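PDB 3MOG: probable 3-hydroxybutyryl-CoA dehydrogenase from Escherichia coli, which catalyses the NAD-dependent oxidation of 3-hydroxyadipyl-CoA to 3-oxoadipyl-CoA in the degradation of phenylacetate. Local coordinates for residues E94-K99 against I125-A130; T315-V320 against I369-Q374. One frame throughout, in Å; residues are numbered along the deposited sequence.

Interaction 1 packs helix against helix, whereas interaction 2 packs a strand against a helix, and the two belong to different parts of the chain. Interaction 1 comes first in sequence and joins the start of helix 96-109 to the short helix 125-128 within the NAD-binding domain, beside its eight-stranded sheet. Interaction 2 follows far along the chain, where strand 314-317 of a separate six-stranded sheet meets residues 369-374, the end of helix 362-373 in the reduced Rossmann-fold domain. Their centres lie 59 Å apart, on opposite sides of the chain's centre, and their nearest atoms are about 45 Å from each other. They share no strand or helix: interaction 1 joins two helices beside one sheet, interaction 2 joins a strand to the helix over another.

Interaction 1. Residues E94-K99 against I125-A130; sequences ERLEVK and ITAIAA
Leu96 and Lys99, one helical turn apart at the start of helix 96-109, reach Ala127 and Ile128 of the short helix 125-128 through two separate apolar touches. With CG of Leu96 anti to the backbone N (chi1 171°), the branch CD1 ends 4.0 Å from the methyl CB of Ala127. Beside this pair the side chains of Lys99 and Ile128 lie askew to one another, and CD of the lysine comes 4.1 Å from CD1 of the isoleucine. Lys99 plays a double part: its aliphatic middle packs against Ile128, while its far end turns back to its own segment. A bend at chi4 (136°) accompanies this turn, and NZ forms a salt bridge of 2.9 Å with OE1 of Glu94; a weak bond of 3.4 Å from NZ to the backbone O of Glu94 adds to the hold. Thr120 OG1 is a further partner of both charged groups, bonded to Glu94 OE1 and weakly to Lys99 NZ, so the ionic pair is tied to Thr120, just after strand 115-118. Ile128 also rests on Phe103, farther along helix 96-109, while Ala127 packs on Ile270 of the second subunit. No hydrogen bond crosses between the two segments. The arrangement is helix-to-helix packing in a Rossmann-type NAD-binding domain, where helix 96-109 connects the parallel neighbouring strands 87-90 and 115-118 in a beta-alpha-beta unit.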
loop_
_atom_site.group_PDB
_atom_site.type_symbol
_atom_site.label_atom_id
_atom_site.label_comp_id
_atom_site.label_asym_id
_atom_site.label_seq_id
_atom_site.Cartn_x
_atom_site.Cartn_y
_atom_site.Cartn_z
ATOM N N GLU C 94 -8.177 13.823 22.955
ATOM C CA GLU C 94 -7.288 12.950 22.189
ATOM C C GLU C 94 -6.517 13.652 21.069
ATOM O O GLU C 94 -5.484 13.155 20.636
ATOM C CB GLU C 94 -8.036 11.730 21.630
ATOM C CG GLU C 94 -8.535 10.724 22.681
ATOM C CD GLU C 94 -7.435 9.841 23.297
ATOM O OE1 GLU C 94 -6.262 9.885 22.859
ATOM O OE2 GLU C 94 -7.759 9.086 24.240
ATOM N N ARG C 95 -7.021 14.789 20.596
ATOM C CA ARG C 95 -6.328 15.585 19.574
ATOM C C ARG C 95 -4.901 15.921 19.984
ATOM O O ARG C 95 -4.657 16.290 21.134
ATOM C CB ARG C 95 -7.087 16.883 19.309
ATOM C CG ARG C 95 -8.250 16.766 18.334
ATOM C CD ARG C 95 -8.545 18.126 17.683
ATOM N NE ARG C 95 -7.451 18.563 16.808
ATOM C CZ ARG C 95 -6.574 19.525 17.091
ATOM N NH1 ARG C 95 -5.622 19.823 16.221
ATOM N NH2 ARG C 95 -6.646 20.195 18.234
ATOM N N LEU C 96 -3.968 15.785 19.042
ATOM C CA LEU C 96 -2.539 16.013 19.301
ATOM C C LEU C 96 -2.225 17.416 19.806
ATOM O O LEU C 96 -1.517 17.578 20.804
ATOM C CB LEU C 96 -1.696 15.710 18.049
ATOM C CG LEU C 96 -0.208 16.101 18.095
ATOM C CD1 LEU C 96 0.576 15.298 19.136
ATOM C CD2 LEU C 96 0.469 16.041 16.717
ATOM N N GLU C 97 -2.746 18.420 19.103
ATOM C CA GLU C 97 -2.427 19.827 19.390
ATOM C C GLU C 97 -2.912 20.310 20.769
ATOM O O GLU C 97 -2.235 21.101 21.410
ATOM C CB GLU C 97 -2.913 20.757 18.259
ATOM C CG GLU C 97 -2.306 20.497 16.859
ATOM C CD GLU C 97 -0.771 20.336 16.840
ATOM O OE1 GLU C 97 -0.290 19.420 16.126
ATOM O OE2 GLU C 97 -0.049 21.111 17.519
ATOM N N VAL C 98 -4.063 19.806 21.214
ATOM C CA VAL C 98 -4.554 20.045 22.581
ATOM C C VAL C 98 -3.579 19.508 23.643
ATOM O O VAL C 98 -3.203 20.231 24.571
ATOM C CB VAL C 98 -5.957 19.431 22.801
ATOM C CG1 VAL C 98 -6.502 19.804 24.172
ATOM C CG2 VAL C 98 -6.930 19.890 21.710
ATOM N N LYS C 99 -3.154 18.251 23.482
ATOM C CA LYS C 99 -2.222 17.610 24.417
ATOM C C LYS C 99 -0.883 18.318 24.480
ATOM O O LYS C 99 -0.322 18.491 25.565
ATOM C CB LYS C 99 -2.000 16.144 24.051
ATOM C CG LYS C 99 -3.037 15.223 24.611
ATOM C CD LYS C 99 -2.835 13.812 24.113
ATOM C CE LYS C 99 -3.888 12.900 24.702
ATOM N NZ LYS C 99 -4.428 11.997 23.670
ATOM N N ILE C 125 3.946 9.392 22.112
ATOM C CA ILE C 125 4.533 9.999 23.300
ATOM C C ILE C 125 5.601 10.985 22.860
ATOM O O ILE C 125 5.676 12.102 23.366
ATOM C CB ILE C 125 5.171 8.937 24.236
ATOM C CG1 ILE C 125 4.154 7.849 24.642
ATOM C CG2 ILE C 125 5.788 9.586 25.464
ATOM C CD1 ILE C 125 2.813 8.351 25.171
ATOM N N THR C 126 6.410 10.549 21.896
ATOM C CA THR C 126 7.480 11.343 21.304
ATOM C C THR C 126 6.992 12.701 20.789
ATOM O O THR C 126 7.650 13.711 21.018
ATOM C CB THR C 126 8.171 10.544 20.175
ATOM O OG1 THR C 126 8.493 9.246 20.674
ATOM C CG2 THR C 126 9.458 11.223 19.724
ATOM N N ALA C 127 5.832 12.714 20.130
ATOM C CA ALA C 127 5.245 13.947 19.612
ATOM C C ALA C 127 4.661 14.822 20.717
ATOM O O ALA C 127 4.673 16.049 20.599
ATOM C CB ALA C 127 4.196 13.647 18.550
ATOM N N ILE C 128 4.142 14.190 21.773
ATOM C CA ILE C 128 3.672 14.913 22.960
ATOM C C ILE C 128 4.865 15.572 23.650
ATOM O O ILE C 128 4.812 16.755 24.001
ATOM C CB ILE C 128 2.920 13.973 23.947
ATOM C CG1 ILE C 128 1.564 13.581 23.372
ATOM C CG2 ILE C 128 2.719 14.634 25.324
ATOM C CD1 ILE C 128 1.001 12.299 23.969
ATOM N N ALA C 129 5.950 14.808 23.782
ATOM C CA ALA C 129 7.125 15.201 24.558
ATOM C C ALA C 129 8.102 16.072 23.787
ATOM O O ALA C 129 9.154 16.457 24.325
ATOM C CB ALA C 129 7.847 13.968 25.053
ATOM N N ALA C 130 7.745 16.365 22.538
ATOM C CA ALA C 130 8.638 16.993 21.560
ATOM C C ALA C 130 9.170 18.365 21.987
ATOM O O ALA C 130 10.383 18.578 22.020
ATOM C CB ALA C 130 7.945 17.073 20.179
#

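Interaction 2. Residues T315-V320 against I369-Q374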
loop_
_atom_site.group_PDB
_atom_site.type_symbol
_atom_site.label_atom_id
_atom_site.label_comp_id
_atom_site.label_asym_id
_atom_site.label_seq_id
_atom_site.Cartn_x
_atom_site.Cartn_y
_atom_site.Cartn_z
ATOM N N THR C 315 -6.910 -38.328 10.727
ATOM C CA THR C 315 -7.658 -39.534 11.111
ATOM C C THR C 315 -8.269 -40.182 9.865
ATOM O O THR C 315 -8.955 -39.516 9.078
ATOM C CB THR C 315 -8.780 -39.216 12.102
ATOM O OG1 THR C 315 -8.249 -38.456 13.188
ATOM C CG2 THR C 315 -9.385 -40.496 12.661
ATOM N N GLU C 316 -8.019 -41.474 9.673
ATOM C CA GLU C 316 -8.667 -42.166 8.565
ATOM C C GLU C 316 -9.871 -43.000 9.023
ATOM O O GLU C 316 -9.758 -43.891 9.863
ATOM C CB GLU C 316 -7.650 -42.870 7.643
ATOM C CG GLU C 316 -7.643 -44.373 7.541
ATOM C CD GLU C 316 -6.757 -44.834 6.398
ATOM O OE1 GLU C 316 -7.280 -45.495 5.473
ATOM O OE2 GLU C 316 -5.546 -44.509 6.409
ATOM N N ILE C 317 -11.035 -42.621 8.505
ATOM C CA ILE C 317 -12.327 -43.171 8.898
ATOM C C ILE C 317 -12.884 -43.842 7.648
ATOM O O ILE C 317 -13.345 -43.160 6.734
ATOM C CB ILE C 317 -13.263 -42.041 9.394
ATOM C CG1 ILE C 317 -12.589 -41.239 10.515
ATOM C CG2 ILE C 317 -14.566 -42.596 9.886
ATOM C CD1 ILE C 317 -13.250 -39.930 10.838
ATOM N N ASP C 318 -12.818 -45.177 7.623
ATOM C CA ASP C 318 -13.032 -45.993 6.418
ATOM C C ASP C 318 -12.172 -45.496 5.246
ATOM O O ASP C 318 -10.970 -45.751 5.224
ATOM C CB ASP C 318 -14.528 -46.131 6.066
ATOM C CG ASP C 318 -15.304 -46.974 7.091
ATOM O OD1 ASP C 318 -14.696 -47.831 7.765
ATOM O OD2 ASP C 318 -16.529 -46.784 7.225
ATOM N N ASP C 319 -12.773 -44.782 4.296
ATOM C CA ASP C 319 -12.010 -44.170 3.196
ATOM C C ASP C 319 -11.858 -42.638 3.326
ATOM O O ASP C 319 -11.106 -42.023 2.562
ATOM C CB ASP C 319 -12.614 -44.535 1.832
ATOM C CG ASP C 319 -14.084 -44.162 1.719
ATOM O OD1 ASP C 319 -14.778 -44.095 2.760
ATOM O OD2 ASP C 319 -14.546 -43.941 0.579
ATOM N N VAL C 320 -12.569 -42.046 4.290
ATOM C CA VAL C 320 -12.532 -40.603 4.554
ATOM C C VAL C 320 -11.302 -40.203 5.354
ATOM O O VAL C 320 -11.053 -40.746 6.431
ATOM C CB VAL C 320 -13.749 -40.141 5.378
ATOM C CG1 VAL C 320 -13.892 -38.614 5.339
ATOM C CG2 VAL C 320 -15.003 -40.821 4.894
ATOM N N ILE C 369 -18.800 -36.811 10.596
ATOM C CA ILE C 369 -19.623 -36.046 11.545
ATOM C C ILE C 369 -19.988 -36.927 12.745
ATOM O O ILE C 369 -19.898 -36.476 13.897
ATOM C CB ILE C 369 -20.909 -35.450 10.880
ATOM C CG1 ILE C 369 -20.536 -34.416 9.817
ATOM C CG2 ILE C 369 -21.847 -34.816 11.928
ATOM C CD1 ILE C 369 -21.707 -33.911 8.966
ATOM N N TYR C 370 -20.370 -38.178 12.459
ATOM C CA TYR C 370 -20.714 -39.157 13.493
ATOM C C TYR C 370 -19.543 -39.363 14.452
ATOM O O TYR C 370 -19.699 -39.213 15.662
ATOM C CB TYR C 370 -21.157 -40.510 12.887
ATOM C CG TYR C 370 -21.420 -41.588 13.939
ATOM C CD1 TYR C 370 -22.648 -41.658 14.614
ATOM C CD2 TYR C 370 -20.434 -42.523 14.274
ATOM C CE1 TYR C 370 -22.884 -42.631 15.595
ATOM C CE2 TYR C 370 -20.654 -43.492 15.253
ATOM C CZ TYR C 370 -21.881 -43.545 15.907
ATOM O OH TYR C 370 -22.092 -44.511 16.868
ATOM N N TYR C 371 -18.381 -39.700 13.898
ATOM C CA TYR C 371 -17.166 -39.915 14.682
ATOM C C TYR C 371 -16.885 -38.786 15.667
ATOM O O TYR C 371 -16.537 -39.038 16.826
ATOM C CB TYR C 371 -15.956 -40.113 13.761
ATOM C CG TYR C 371 -14.640 -40.133 14.505
ATOM C CD1 TYR C 371 -13.747 -39.053 14.424
ATOM C CD2 TYR C 371 -14.295 -41.219 15.313
ATOM C CE1 TYR C 371 -12.542 -39.065 15.119
ATOM C CE2 TYR C 371 -13.096 -41.240 16.016
ATOM C CZ TYR C 371 -12.222 -40.165 15.910
ATOM O OH TYR C 371 -11.036 -40.192 16.603
ATOM N N LEU C 372 -17.045 -37.549 15.196
ATOM C CA LEU C 372 -16.760 -36.370 15.996
ATOM C C LEU C 372 -17.753 -36.189 17.130
ATOM O O LEU C 372 -17.356 -35.890 18.262
ATOM C CB LEU C 372 -16.726 -35.117 15.112
ATOM C CG LEU C 372 -15.534 -34.999 14.158
ATOM C CD1 LEU C 372 -15.739 -33.862 13.170
ATOM C CD2 LEU C 372 -14.248 -34.820 14.942
ATOM N N GLN C 373 -19.037 -36.379 16.813
ATOM C CA GLN C 373 -20.139 -36.238 17.771
ATOM C C GLN C 373 -20.004 -37.226 18.922
ATOM O O GLN C 373 -20.301 -36.896 20.073
ATOM C CB GLN C 373 -21.484 -36.442 17.077
ATOM C CG GLN C 373 -21.975 -35.253 16.270
ATOM C CD GLN C 373 -23.193 -35.586 15.424
ATOM O OE1 GLN C 373 -23.448 -36.750 15.111
ATOM N NE2 GLN C 373 -23.946 -34.562 15.044
ATOM N N GLN C 374 -19.518 -38.423 18.603
ATOM C CA GLN C 374 -19.309 -39.473 19.592
ATOM C C GLN C 374 -18.106 -39.189 20.509
ATOM O O GLN C 374 -17.809 -39.975 21.417
ATOM C CB GLN C 374 -19.169 -40.834 18.891
ATOM C CG GLN C 374 -19.836 -42.002 19.639
ATOM C CD GLN C 374 -21.340 -41.814 19.848
ATOM O OE1 GLN C 374 -22.068 -41.409 18.933
ATOM N NE2 GLN C 374 -21.811 -42.117 21.058
#
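Ile317 presses its terminal methyl against Tyr371, and this is the tight part of the contact: Ile317 CD1 lies 3.7 Å from Tyr371 CD1, and CG and CB of Tyr371 are only slightly farther from that methyl. One methyl thus sits at the root of the aromatic side chain, approaching the ring obliquely. On the helix side, a chi1 of 171° swings the Tyr371 ring out opposite the backbone N, toward the strand. Farther out along the ring the packing slackens. Thr315 CG2 remains 4.2 Å from CE1 of Tyr371, again at an oblique angle, and both residues are partly exposed, whereas Ile317 is buried. Beyond Ile317, at the other end of the strand segment from Thr315, the chain reverses in a type II' beta turn from Ile317 to Val320. That hairpin is closed by paired backbone bonds, Ile317 N to Val320 O and Val320 N to Ile317 O, each 2.8 Å. Asp318 in the turn forms a salt bridge to Lys367 of helix 362-373, a second tie between hairpin and helix. Around the apolar pair, Leu322 of strand 320-324 touches both Ile317 and Tyr371, Val307 of strand 307-309 backs Thr315 and Tyr371, and helix 362-373 lies across these antiparallel strands, with Leu372 and Ile369 packing on Ile354 of strand 351-356.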